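Local coordinates for aeromonas extracellular serine protease (Aeromonas sobria, PDB 3WQB), which cleaves peptide bonds that follow a Lys-Lys or Lys-Arg pair, as a calcium-binding serine protease of the furin-like S8 family and a probable virulence factor, at residues G13-G17 with R18-E22; L59-A62 with H63-V67; P108-P111 with D112-H115; S151-Q155 with K156-Y160; R371-A374 with K375-P378. The protein carries 1 engineered substitution. All blocks are in the same frame, centred on the assembly; numbering follows the deposited sequence.

Contact 1: residues G13-G17 with R18-E22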
loop_
_atom_site.group_PDB
_atom_site.type_symbol
_atom_site.label_atom_id
_atom_site.label_comp_id
_atom_site.label_asym_id
_atom_site.label_seq_id
_atom_site.Cartn_x
_atom_site.Cartn_y
_atom_site.Cartn_z
ATOM N N GLY A 13 32.390 -13.455 16.639
ATOM C CA GLY A 13 31.719 -12.814 17.769
ATOM C C GLY A 13 31.137 -11.436 17.498
ATOM O O GLY A 13 30.767 -10.726 18.431
ATOM N N MET A 14 31.068 -11.046 16.229
ATOM C CA MET A 14 30.483 -9.763 15.838
ATOM C C MET A 14 29.047 -9.622 16.338
ATOM O O MET A 14 28.213 -10.503 16.121
ATOM C CB MET A 14 30.530 -9.619 14.313
ATOM C CG MET A 14 29.896 -8.334 13.749
ATOM S SD MET A 14 30.638 -6.783 14.312
ATOM C CE MET A 14 32.320 -6.961 13.720
ATOM N N ASP A 15 28.776 -8.503 17.008
ATOM C CA ASP A 15 27.427 -8.114 17.421
ATOM C C ASP A 15 26.842 -7.316 16.263
ATOM O O ASP A 15 27.314 -6.233 15.944
ATOM C CB ASP A 15 27.506 -7.265 18.698
ATOM C CG ASP A 15 26.155 -6.774 19.202
ATOM O OD1 ASP A 15 25.111 -6.950 18.530
ATOM O OD2 ASP A 15 26.148 -6.183 20.305
ATOM N N ILE A 16 25.813 -7.866 15.624
ATOM C CA ILE A 16 25.170 -7.212 14.473
ATOM C C ILE A 16 23.921 -6.426 14.877
ATOM O O ILE A 16 23.183 -5.926 14.011
ATOM C CB ILE A 16 24.809 -8.228 13.354
ATOM C CG1 ILE A 16 23.830 -9.290 13.875
ATOM C CG2 ILE A 16 26.087 -8.857 12.761
ATOM C CD1 ILE A 16 22.996 -9.965 12.796
ATOM N N GLY A 17 23.712 -6.298 16.183
ATOM C CA GLY A 17 22.507 -5.685 16.726
ATOM C C GLY A 17 22.434 -4.173 16.700
ATOM O O GLY A 17 23.373 -3.482 16.283
ATOM N N ARG A 18 21.308 -3.673 17.198
ATOM C CA ARG A 18 20.967 -2.253 17.168
ATOM C C ARG A 18 21.715 -1.402 18.190
ATOM O O ARG A 18 21.607 -0.169 18.156
ATOM C CB ARG A 18 19.460 -2.078 17.388
ATOM C CG ARG A 18 18.624 -2.719 16.308
ATOM C CD ARG A 18 17.124 -2.621 16.617
ATOM N NE ARG A 18 16.350 -3.270 15.550
ATOM C CZ ARG A 18 16.081 -2.714 14.368
ATOM N NH1 ARG A 18 16.488 -1.475 14.094
ATOM N NH2 ARG A 18 15.392 -3.393 13.458
ATOM N N SER A 19 22.447 -2.052 19.094
ATOM C CA SER A 19 23.244 -1.342 20.096
ATOM C C SER A 19 24.714 -1.763 20.089
ATOM O O SER A 19 25.431 -1.533 21.065
ATOM C CB SER A 19 22.642 -1.537 21.494
ATOM O OG SER A 19 22.697 -2.896 21.882
ATOM N N SER A 20 25.156 -2.358 18.982
ATOM C CA SER A 20 26.507 -2.902 18.870
ATOM C C SER A 20 27.587 -1.837 19.019
ATOM O O SER A 20 27.426 -0.705 18.564
ATOM C CB SER A 20 26.675 -3.595 17.522
ATOM O OG SER A 20 27.997 -4.078 17.360
ATOM N N THR A 21 28.699 -2.209 19.639
ATOM C CA THR A 21 29.874 -1.335 19.680
ATOM C C THR A 21 30.448 -1.050 18.284
ATOM O O THR A 21 31.195 -0.079 18.094
ATOM C CB THR A 21 30.998 -1.932 20.555
ATOM O OG1 THR A 21 31.440 -3.174 19.990
ATOM C CG2 THR A 21 30.518 -2.140 21.995
ATOM N N GLU A 22 30.102 -1.898 17.315
ATOM C CA GLU A 22 30.602 -1.778 15.946
ATOM C C GLU A 22 29.643 -1.016 15.024
ATOM O O GLU A 22 29.860 -0.940 13.815
ATOM C CB GLU A 22 30.908 -3.166 15.358
ATOM C CG GLU A 22 32.062 -3.894 16.059
ATOM C CD GLU A 22 33.421 -3.235 15.844
ATOM O OE1 GLU A 22 33.560 -2.384 14.942
ATOM O OE2 GLU A 22 34.361 -3.587 16.589
HETATM O O HOH W 1 28.366 -4.857 21.147
HETATM O O HOH W 2 23.288 -4.881 19.729
#

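Contact 2: residues L59-A62 with H63-V67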
loop_
_atom_site.group_PDB
_atom_site.type_symbol
_atom_site.label_atom_id
_atom_site.label_comp_id
_atom_site.label_asym_id
_atom_site.label_seq_id
_atom_site.Cartn_x
_atom_site.Cartn_y
_atom_site.Cartn_z
ATOM N N LEU A 59 20.947 -1.513 9.298
ATOM C CA LEU A 59 21.612 -1.877 8.047
ATOM C C LEU A 59 23.105 -1.568 8.079
ATOM O O LEU A 59 23.795 -1.733 7.069
ATOM C CB LEU A 59 20.957 -1.171 6.852
ATOM C CG LEU A 59 20.780 0.350 6.907
ATOM C CD1 LEU A 59 22.099 1.102 6.955
ATOM C CD2 LEU A 59 19.955 0.796 5.711
ATOM N N TRP A 60 23.615 -1.156 9.239
ATOM C CA TRP A 60 25.016 -0.728 9.326
ATOM C C TRP A 60 26.026 -1.808 8.898
ATOM O O TRP A 60 27.059 -1.493 8.318
ATOM C CB TRP A 60 25.324 -0.191 10.721
ATOM C CG TRP A 60 25.197 -1.194 11.826
ATOM C CD1 TRP A 60 24.114 -1.400 12.631
ATOM C CD2 TRP A 60 26.205 -2.120 12.258
ATOM N NE1 TRP A 60 24.381 -2.402 13.536
ATOM C CE2 TRP A 60 25.656 -2.862 13.327
ATOM C CE3 TRP A 60 27.514 -2.402 11.836
ATOM C CZ2 TRP A 60 26.375 -3.859 13.992
ATOM C CZ3 TRP A 60 28.227 -3.403 12.495
ATOM C CH2 TRP A 60 27.653 -4.120 13.555
ATOM N N TRP A 61 25.727 -3.073 9.183
ATOM C CA TRP A 61 26.635 -4.159 8.849
ATOM C C TRP A 61 26.616 -4.432 7.357
ATOM O O TRP A 61 27.652 -4.736 6.776
ATOM C CB TRP A 61 26.315 -5.399 9.683
ATOM C CG TRP A 61 27.231 -6.574 9.485
ATOM C CD1 TRP A 61 28.334 -6.901 10.231
ATOM C CD2 TRP A 61 27.092 -7.609 8.501
ATOM N NE1 TRP A 61 28.892 -8.070 9.759
ATOM C CE2 TRP A 61 28.147 -8.528 8.705
ATOM C CE3 TRP A 61 26.179 -7.845 7.461
ATOM C CZ2 TRP A 61 28.322 -9.660 7.899
ATOM C CZ3 TRP A 61 26.346 -8.975 6.666
ATOM C CH2 TRP A 61 27.406 -9.872 6.895
ATOM N N ALA A 62 25.451 -4.304 6.718
ATOM C CA ALA A 62 25.414 -4.323 5.257
ATOM C C ALA A 62 26.342 -3.246 4.679
ATOM O O ALA A 62 27.189 -3.530 3.833
ATOM C CB ALA A 62 23.999 -4.154 4.744
ATOM N N HIS A 63 26.206 -2.021 5.168
ATOM C CA HIS A 63 27.031 -0.936 4.672
ATOM C C HIS A 63 28.519 -1.151 4.945
ATOM O O HIS A 63 29.337 -0.887 4.072
ATOM C CB HIS A 63 26.543 0.406 5.218
ATOM C CG HIS A 63 25.345 0.939 4.493
ATOM N ND1 HIS A 63 25.096 2.289 4.368
ATOM C CD2 HIS A 63 24.342 0.307 3.836
ATOM C CE1 HIS A 63 23.984 2.465 3.677
ATOM N NE2 HIS A 63 23.505 1.280 3.345
ATOM N N ARG A 64 28.865 -1.656 6.133
ATOM C CA ARG A 64 30.265 -1.887 6.476
ATOM C C ARG A 64 30.864 -3.084 5.744
ATOM O O ARG A 64 32.077 -3.222 5.716
ATOM C CB ARG A 64 30.449 -2.059 7.989
ATOM C CG ARG A 64 30.222 -0.792 8.797
ATOM C CD ARG A 64 30.703 -0.939 10.228
ATOM N NE ARG A 64 32.163 -0.897 10.300
ATOM C CZ ARG A 64 32.883 -1.129 11.394
ATOM N NH1 ARG A 64 32.296 -1.422 12.546
ATOM N NH2 ARG A 64 34.208 -1.064 11.330
ATOM N N THR A 65 30.036 -3.952 5.167
ATOM C CA THR A 65 30.562 -5.092 4.397
ATOM C C THR A 65 30.352 -4.953 2.887
ATOM O O THR A 65 30.558 -5.908 2.138
ATOM C CB THR A 65 29.981 -6.452 4.872
ATOM O OG1 THR A 65 28.561 -6.462 4.685
ATOM C CG2 THR A 65 30.321 -6.742 6.345
ATOM N N GLY A 66 29.935 -3.769 2.443
ATOM C CA GLY A 66 29.844 -3.488 1.016
ATOM C C GLY A 66 28.583 -3.992 0.336
ATOM O O GLY A 66 28.516 -4.038 -0.897
ATOM N N VAL A 67 27.586 -4.383 1.129
ATOM C CA VAL A 67 26.254 -4.710 0.608
ATOM C C VAL A 67 25.493 -3.400 0.416
ATOM O O VAL A 67 25.073 -2.754 1.381
ATOM C CB VAL A 67 25.486 -5.665 1.557
ATOM C CG1 VAL A 67 24.083 -5.941 1.021
ATOM C CG2 VAL A 67 26.250 -6.988 1.750
#

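Contact 3: residues P108-P111 with D112-H115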
loop_
_atom_site.group_PDB
_atom_site.type_symbol
_atom_site.label_atom_id
_atom_site.label_comp_id
_atom_site.label_asym_id
_atom_site.label_seq_id
_atom_site.Cartn_x
_atom_site.Cartn_y
_atom_site.Cartn_z
ATOM N N PRO A 108 9.633 16.740 -12.682
ATOM C CA PRO A 108 8.417 17.541 -12.546
ATOM C C PRO A 108 8.594 18.994 -12.959
ATOM O O PRO A 108 9.705 19.543 -12.882
ATOM C CB PRO A 108 8.101 17.476 -11.050
ATOM C CG PRO A 108 8.914 16.405 -10.514
ATOM C CD PRO A 108 10.092 16.210 -11.388
ATOM N N THR A 109 7.483 19.602 -13.372
ATOM C CA THR A 109 7.412 21.037 -13.654
ATOM C C THR A 109 6.762 21.799 -12.507
ATOM O O THR A 109 6.794 23.029 -12.463
ATOM C CB THR A 109 6.598 21.319 -14.927
ATOM O OG1 THR A 109 5.315 20.696 -14.815
ATOM C CG2 THR A 109 7.335 20.792 -16.149
ATOM N N ASP A 110 6.158 21.071 -11.579
ATOM C CA ASP A 110 5.447 21.696 -10.473
ATOM C C ASP A 110 6.319 21.703 -9.218
ATOM O O ASP A 110 6.801 20.655 -8.804
ATOM C CB ASP A 110 4.150 20.924 -10.222
ATOM C CG ASP A 110 3.382 21.442 -9.039
ATOM O OD1 ASP A 110 2.756 22.516 -9.158
ATOM O OD2 ASP A 110 3.387 20.758 -7.996
ATOM N N PRO A 111 6.521 22.886 -8.595
ATOM C CA PRO A 111 7.406 22.953 -7.421
ATOM C C PRO A 111 7.049 22.008 -6.261
ATOM O O PRO A 111 7.951 21.574 -5.545
ATOM C CB PRO A 111 7.294 24.419 -6.982
ATOM C CG PRO A 111 6.986 25.139 -8.237
ATOM C CD PRO A 111 6.066 24.230 -9.003
ATOM N N ASP A 112 5.766 21.701 -6.064
ATOM C CA ASP A 112 5.386 20.823 -4.950
ATOM C C ASP A 112 5.431 19.337 -5.246
ATOM O O ASP A 112 5.210 18.517 -4.354
ATOM C CB ASP A 112 4.049 21.201 -4.328
ATOM C CG ASP A 112 4.219 21.747 -2.926
ATOM O OD1 ASP A 112 4.831 21.059 -2.073
ATOM O OD2 ASP A 112 3.772 22.876 -2.685
ATOM N N THR A 113 5.777 18.996 -6.481
ATOM C CA THR A 113 5.755 17.610 -6.955
ATOM C C THR A 113 7.131 16.965 -6.682
ATOM O O THR A 113 7.849 16.544 -7.595
ATOM C CB THR A 113 5.272 17.585 -8.439
ATOM O OG1 THR A 113 3.960 18.152 -8.494
ATOM C CG2 THR A 113 5.164 16.199 -8.993
ATOM N N ALA A 114 7.472 16.900 -5.394
ATOM C CA ALA A 114 8.793 16.480 -4.905
ATOM C C ALA A 114 8.784 15.066 -4.340
ATOM O O ALA A 114 9.797 14.573 -3.848
ATOM C CB ALA A 114 9.284 17.455 -3.823
ATOM N N HIS A 115 7.629 14.425 -4.400
ATOM C CA HIS A 115 7.396 13.189 -3.686
ATOM C C HIS A 115 8.268 12.049 -4.234
ATOM O O HIS A 115 8.959 11.354 -3.472
ATOM C CB HIS A 115 5.899 12.897 -3.797
ATOM C CG HIS A 115 5.404 11.792 -2.929
ATOM N ND1 HIS A 115 5.265 10.497 -3.378
ATOM C CD2 HIS A 115 4.934 11.806 -1.660
ATOM C CE1 HIS A 115 4.758 9.750 -2.413
ATOM N NE2 HIS A 115 4.529 10.526 -1.366
HETATM O O HOH W 3 3.397 23.657 -6.814
#

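Contact 4: residues S151-Q155 with K156-Y160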
loop_
_atom_site.group_PDB
_atom_site.type_symbol
_atom_site.label_atom_id
_atom_site.label_comp_id
_atom_site.label_asym_id
_atom_site.label_seq_id
_atom_site.Cartn_x
_atom_site.Cartn_y
_atom_site.Cartn_z
ATOM N N SER A 151 -1.288 13.725 -15.071
ATOM C CA SER A 151 -1.466 12.341 -15.481
ATOM C C SER A 151 -2.883 11.881 -15.153
ATOM O O SER A 151 -3.369 12.081 -14.030
ATOM C CB SER A 151 -0.460 11.456 -14.771
ATOM O OG SER A 151 -0.797 10.091 -14.950
ATOM N N GLN A 152 -3.541 11.265 -16.131
ATOM C CA GLN A 152 -4.873 10.702 -15.938
ATOM C C GLN A 152 -4.848 9.289 -15.344
ATOM O O GLN A 152 -5.896 8.654 -15.196
ATOM C CB GLN A 152 -5.660 10.711 -17.256
ATOM C CG GLN A 152 -6.277 12.064 -17.589
ATOM C CD GLN A 152 -7.275 12.505 -16.536
ATOM O OE1 GLN A 152 -8.316 11.871 -16.323
ATOM N NE2 GLN A 152 -6.951 13.585 -15.855
ATOM N N GLN A 153 -3.651 8.808 -15.005
ATOM C CA GLN A 153 -3.471 7.469 -14.438
ATOM C C GLN A 153 -4.110 6.402 -15.333
ATOM O O GLN A 153 -4.923 5.574 -14.891
ATOM C CB GLN A 153 -3.963 7.411 -12.987
ATOM C CG GLN A 153 -3.282 8.435 -12.092
ATOM C CD GLN A 153 -3.695 8.339 -10.634
ATOM O OE1 GLN A 153 -4.325 7.363 -10.204
ATOM N NE2 GLN A 153 -3.333 9.349 -9.858
ATOM N N LEU A 154 -3.709 6.433 -16.598
ATOM C CA LEU A 154 -4.213 5.519 -17.610
ATOM C C LEU A 154 -3.666 4.118 -17.432
ATOM O O LEU A 154 -2.501 3.927 -17.068
ATOM C CB LEU A 154 -3.843 6.028 -19.005
ATOM C CG LEU A 154 -4.411 7.398 -19.385
ATOM C CD1 LEU A 154 -3.888 7.831 -20.734
ATOM C CD2 LEU A 154 -5.929 7.370 -19.381
ATOM N N GLN A 155 -4.527 3.143 -17.698
ATOM C CA GLN A 155 -4.122 1.741 -17.664
ATOM C C GLN A 155 -2.849 1.476 -18.475
ATOM O O GLN A 155 -1.957 0.765 -18.012
ATOM C CB GLN A 155 -5.255 0.823 -18.135
ATOM C CG GLN A 155 -4.998 -0.672 -17.845
ATOM C CD GLN A 155 -5.146 -1.035 -16.384
ATOM O OE1 GLN A 155 -5.495 -0.194 -15.559
ATOM N NE2 GLN A 155 -4.914 -2.307 -16.056
ATOM N N LYS A 156 -2.741 2.060 -19.664
ATOM C CA LYS A 156 -1.565 1.822 -20.502
ATOM C C LYS A 156 -0.289 2.283 -19.791
ATOM O O LYS A 156 0.765 1.678 -19.933
ATOM C CB LYS A 156 -1.716 2.500 -21.869
ATOM C CG LYS A 156 -1.648 4.009 -21.861
ATOM C CD LYS A 156 -1.529 4.551 -23.293
ATOM C CE LYS A 156 -1.553 6.070 -23.306
ATOM N NZ LYS A 156 -1.644 6.619 -24.688
ATOM N N ASP A 157 -0.407 3.352 -19.006
ATOM C CA ASP A 157 0.738 3.898 -18.279
ATOM C C ASP A 157 1.069 3.087 -17.019
ATOM O O ASP A 157 2.253 2.900 -16.698
ATOM C CB ASP A 157 0.517 5.374 -17.968
ATOM C CG ASP A 157 0.449 6.221 -19.226
ATOM O OD1 ASP A 157 1.126 5.866 -20.221
ATOM O OD2 ASP A 157 -0.257 7.242 -19.204
ATOM N N TRP A 158 0.043 2.586 -16.321
ATOM C CA TRP A 158 0.299 1.660 -15.206
ATOM C C TRP A 158 1.060 0.423 -15.702
ATOM O O TRP A 158 2.059 0.033 -15.116
ATOM C CB TRP A 158 -0.991 1.231 -14.493
ATOM C CG TRP A 158 -1.667 2.312 -13.699
ATOM C CD1 TRP A 158 -2.910 2.834 -13.924
ATOM C CD2 TRP A 158 -1.152 2.990 -12.544
ATOM N NE1 TRP A 158 -3.208 3.790 -12.977
ATOM C CE2 TRP A 158 -2.141 3.916 -12.128
ATOM C CE3 TRP A 158 0.049 2.912 -11.820
ATOM C CZ2 TRP A 158 -1.965 4.758 -11.026
ATOM C CZ3 TRP A 158 0.226 3.760 -10.729
ATOM C CH2 TRP A 158 -0.779 4.665 -10.337
ATOM N N LEU A 159 0.582 -0.179 -16.786
ATOM C CA LEU A 159 1.263 -1.310 -17.404
ATOM C C LEU A 159 2.714 -0.969 -17.753
ATOM O O LEU A 159 3.634 -1.736 -17.443
ATOM C CB LEU A 159 0.508 -1.735 -18.666
ATOM C CG LEU A 159 -0.846 -2.409 -18.438
ATOM C CD1 LEU A 159 -1.544 -2.580 -19.765
ATOM C CD2 LEU A 159 -0.682 -3.756 -17.728
ATOM N N TYR A 160 2.919 0.194 -18.377
ATOM C CA TYR A 160 4.239 0.604 -18.814
ATOM C C TYR A 160 5.232 0.668 -17.650
ATOM O O TYR A 160 6.398 0.265 -17.777
ATOM C CB TYR A 160 4.189 1.948 -19.562
ATOM C CG TYR A 160 5.443 2.197 -20.371
ATOM C CD1 TYR A 160 6.590 2.749 -19.783
ATOM C CD2 TYR A 160 5.500 1.843 -21.718
ATOM C CE1 TYR A 160 7.753 2.941 -20.516
ATOM C CE2 TYR A 160 6.646 2.039 -22.449
ATOM C CZ TYR A 160 7.774 2.582 -21.851
ATOM O OH TYR A 160 8.919 2.764 -22.578
HETATM O O HOH W 4 -1.405 8.185 -17.007
HETATM O O HOH W 5 -5.616 5.172 -11.334
#

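Contact 5: residues R371-A374 with K375-P378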
loop_
_atom_site.group_PDB
_atom_site.type_symbol
_atom_site.label_atom_id
_atom_site.label_comp_id
_atom_site.label_asym_id
_atom_site.label_seq_id
_atom_site.Cartn_x
_atom_site.Cartn_y
_atom_site.Cartn_z
ATOM N N ARG A 371 10.590 -7.017 16.999
ATOM C CA ARG A 371 9.302 -6.834 17.667
ATOM C C ARG A 371 9.283 -5.529 18.477
ATOM O O ARG A 371 9.322 -5.529 19.710
ATOM C CB ARG A 371 8.981 -8.058 18.533
ATOM C CG ARG A 371 7.516 -8.147 18.986
ATOM C CD ARG A 371 7.074 -9.558 19.410
ATOM N NE ARG A 371 8.090 -10.305 20.157
ATOM C CZ ARG A 371 8.087 -10.508 21.473
ATOM N NH1 ARG A 371 7.110 -10.032 22.236
ATOM N NH2 ARG A 371 9.073 -11.198 22.030
ATOM N N VAL A 372 9.237 -4.408 17.762
ATOM C CA VAL A 372 9.182 -3.096 18.395
ATOM C C VAL A 372 7.854 -2.910 19.116
ATOM O O VAL A 372 6.857 -3.571 18.790
ATOM C CB VAL A 372 9.352 -1.971 17.359
ATOM C CG1 VAL A 372 10.788 -1.914 16.862
ATOM C CG2 VAL A 372 8.360 -2.141 16.205
ATOM N N ASP A 373 7.831 -2.014 20.102
ATOM C CA ASP A 373 6.599 -1.650 20.786
ATOM C C ASP A 373 5.893 -2.917 21.276
ATOM O O ASP A 373 4.695 -3.119 21.047
ATOM C CB ASP A 373 5.703 -0.839 19.846
ATOM C CG ASP A 373 4.567 -0.129 20.563
ATOM O OD1 ASP A 373 4.584 -0.021 21.807
ATOM O OD2 ASP A 373 3.647 0.328 19.857
ATOM N N ALA A 374 6.648 -3.750 21.987
ATOM C CA ALA A 374 6.239 -5.127 22.265
ATOM C C ALA A 374 5.003 -5.237 23.138
ATOM O O ALA A 374 4.304 -6.248 23.102
ATOM C CB ALA A 374 7.391 -5.888 22.912
ATOM N N LYS A 375 4.734 -4.203 23.923
ATOM C CA LYS A 375 3.664 -4.270 24.908
ATOM C C LYS A 375 2.412 -3.502 24.501
ATOM O O LYS A 375 1.478 -3.403 25.290
ATOM C CB LYS A 375 4.152 -3.758 26.269
ATOM C CG LYS A 375 5.378 -4.457 26.838
ATOM C CD LYS A 375 6.061 -3.563 27.879
ATOM C CE LYS A 375 6.780 -2.365 27.245
ATOM N NZ LYS A 375 7.368 -1.458 28.265
ATOM N N HIS A 376 2.372 -2.938 23.293
ATOM C CA HIS A 376 1.202 -2.129 22.934
ATOM C C HIS A 376 -0.075 -2.962 23.047
ATOM O O HIS A 376 -0.099 -4.142 22.704
ATOM C CB HIS A 376 1.360 -1.424 21.578
ATOM C CG HIS A 376 1.157 -2.307 20.383
ATOM N ND1 HIS A 376 2.139 -3.144 19.896
ATOM C CD2 HIS A 376 0.095 -2.453 19.554
ATOM C CE1 HIS A 376 1.684 -3.785 18.832
ATOM N NE2 HIS A 376 0.448 -3.378 18.598
ATOM N N GLN A 377 -1.124 -2.335 23.551
ATOM C CA GLN A 377 -2.322 -3.052 23.957
ATOM C C GLN A 377 -3.290 -3.225 22.805
ATOM O O GLN A 377 -3.336 -2.382 21.907
ATOM C CB GLN A 377 -3.031 -2.278 25.079
ATOM C CG GLN A 377 -2.254 -2.191 26.393
ATOM C CD GLN A 377 -2.167 -3.513 27.137
ATOM O OE1 GLN A 377 -3.059 -4.365 27.040
ATOM N NE2 GLN A 377 -1.085 -3.696 27.885
ATOM N N PRO A 378 -4.085 -4.308 22.832
ATOM C CA PRO A 378 -5.191 -4.377 21.873
ATOM C C PRO A 378 -6.177 -3.229 22.118
ATOM O O PRO A 378 -6.259 -2.695 23.230
ATOM C CB PRO A 378 -5.850 -5.730 22.183
ATOM C CG PRO A 378 -5.463 -6.019 23.581
ATOM C CD PRO A 378 -4.104 -5.436 23.781
HETATM O O HOH W 6 5.330 -1.377 24.045
HETATM O O HOH W 7 1.546 -6.221 22.132
#

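Contact 1: residues G13-G17 with R18-E22
Ser20 points its hydroxyl back at residue 15 and donates it to the carbonyl of Asp15, with Ser20 OG 2.7 Å from Asp15 O. The hydroxyl comes in tilted 33° from the carbonyl plane. It reaches this place because OG stands anti to the backbone N of Ser20 (chi1 177°), and the same oxygen accepts from Glu22 N at 3.0 Å, so that Ser20 is held as donor and acceptor at once. The Asp15 carboxylate lies over the CA and CB of Ser20, OD2 approaching Ser20 CA to 3.6 Å. Two local motifs thus meet here: an Asx turn, in which Asp15 OD1 takes Gly17 N at 2.8 Å on its anti side but clearly out of the carboxylate plane, and the ST turn begun by Ser20, on either side of a type I beta turn from Gly17 to Ser20. The bond that closes the beta turn is weak. Two waters extend the grip of the carboxylate, one joining Asp15 OD2 to Thr21 N and the other Asp15 OD1 to Ser19 N. Farther out, Met14 and Glu22 cross at about a right angle, Met14 SD resting 3.7 Å from Glu22 CG. The Glu22 carboxylate runs on to Arg64, while the Arg18 guanidinium leaves the turn for Asp56 and Thr370.

Contact 2: residues L59-A62 with H63-V67
Leu59 holds CG between its backbone N and carbonyl carbon (chi1 52°), which carries CD1 onto the imidazole of His63. The methyl stands 3.8 Å from the ring centroid and almost on the ring normal, a CH-pi contact over the face. Two residues farther along the roles are exchanged: Trp61, with CG anti to its N (chi1 -177°), lays its indole beside Thr65, whose CG2 sits over a face, 3.9 Å from the centroid of the five-membered ring. The other branch of Thr65 turns to the backbone, OG1 donating to Trp61 O at 2.9 Å. Trp60 meets Arg64 at the ring edge, where Arg64 CD lies near the indole plane 3.9 Å from Trp60 CE3.

The short helix 60-64 ends in a Schellman motif with Gly66, at positive phi, as its C-prime residue. Val67 N closes it by donating to Ala62 O at 2.9 Å. Outside, helix 419-426 lies against Leu59, both tryptophans and Ala62, whereas helix 335-352 meets Val67. His63 NE2 bonds to Ile135 O and Arg64 NH2 to Ala5 O.

Ala62 O accepts Thr65 N from well above its plane and Val67 N, less tilted, from the opposite face. Trp61 O and Ala62 O, carbonyls of the last turn, thus find donors in the residues that end the helix; the bond from Thr65 N to Trp61 O is weak, and the Thr65 hydroxyl supplements it.

Contact 3: residues P108-P111 with D112-H115
Pro108 opens the contact by setting its ring against Thr113, the residue that ends a type I beta turn begun at Asp110 and is itself the centre of an inverse gamma turn. The proline CB lies 3.8 Å from Thr113 CG2, and its CG approaches the Thr113 carbonyl oxygen. This loop leads into helix 115-124, which starts with His115, the predicted charge-relay histidine of the subtilisin-like fold; His115 ND1 is hydrogen-bonded to Asp78 of the same relay.

Two residues on, Asp110 receives Thr113 twice, on its carbonyl and on its carboxylate. The carbonyl takes Thr113 N at 3.0 Å, the donor lying well above the carbonyl plane, and the Asp110 side chain crosses that of Thr113 at about a right angle. Water 3 bridges Asp110 OD1 to Asp112 N, which also makes a weak bond to Asp110 OD2. Pro111, at the first corner of the turn, packs outward on Met303, a ligand of the second calcium site, and Asp112 beyond it is paired with Arg307.

The hydroxyl of Thr113 lies beside its own backbone N (chi1 -60°), from where OG1 donates to Asp110 OD2 at 2.7 Å, meeting the carboxylate on its anti side and 22° out of plane.

Contact 4: residues S151-Q155 with K156-Y160
The start of helix 155-164, with Leu154 as its N-cap residue, is the element formed here, preceded by an ST turn in which Ser151 OG accepts from Gln153 N at 3.1 Å. Trp158 folds back over this entry, CG beside its backbone N (chi1 -70°), and runs alongside Gln153 in the same direction. The amide of Gln153 stands nearly perpendicular to the indole, with planes 84° apart, and its OE1 meets the ring edge in plane, 3.6 Å from Trp158 CZ2. Trp158 NE1 makes a weak bond to Gln153 O, and water 5 joins the same nitrogen to Gln153 OE1.

Backbone bonds begin the helix: Trp158 N to Leu154 O and Leu159 N to Gln155 O, both at 3.0 Å. Asp157 lies alongside Leu154, pointing the same way, and water 4 links its OD2 to Leu154 N and Ser151 OG, so the carboxylate reaches the N-cap amide through water.

The chain of another protein covers much of this helix entry and hydrogen-bonds to Gln152, Gln153 OE1 and Gln155 N. Within the protease itself, Gln155 and Leu159 pack on helix 191-205, while the Trp158 ring meets that of Tyr178 on strand 173-179 of the parallel sheet.

Contact 5: residues R371-A374 with K375-P378
His376 places its CG between the backbone N and the carbonyl carbon (chi1 77°), which swings the imidazole back until ND1 faces the carbonyl of Asp373. His376 ND1 donates to Asp373 O at 2.8 Å in a nearly straight bond, the oxygen lying in the ring plane at the edge. Asp373 has CG anti to its N (chi1 -166°), so that the carboxylate crosses the histidine side chain at about a right angle; OD2 comes 3.4 Å from His376 CB, and the carboxylate and ring planes are 31° apart. Asp373 OD2 bonds onward to the hydroxyl of Tyr412, whose ring meets the imidazole edge-to-face.

These residues form a type I beta turn from Asp373 to His376, a surface loop between helix 358-368 and strand 379-384. Its closing bond runs from His376 N to Asp373 O at 3.2 Å. ND1 comes nearly in line with that C=O, the backbone N from well above its plane. Water 6 ties Asp373 OD1 to Lys375 N.

One carbonyl oxygen, Asp373 O, thus takes both the backbone and the ring N-H of His376, which fixes the rotation of the imidazole and means that ND1 carries a proton; the nearby Asp373 carboxylate would probably favour positive charge on the ring.

How the contacts relate
Contacts 1 and 2 form one unit, their centres 12 Å apart: Glu22 OE1 is 2.9 Å from Arg64 NH1 in a salt bridge, and Trp60 NE1 probably donates to Gly17 O at 3.1 Å. Contact 5 approaches contact 1 to about 6 Å between nearest atoms without touching it. Across the chain's centre from contact 1, contact 4 lies near the predicted charge relay, its centre 19 Å from that of contact 3. Contact 3 holds His115 of that relay, and the Trp158 side chain of contact 4 is about 8 Å from that of Asp78. Calcium lies about 8 Å from the Pro111 side chain and, at another site, about 11 Å from that of His63.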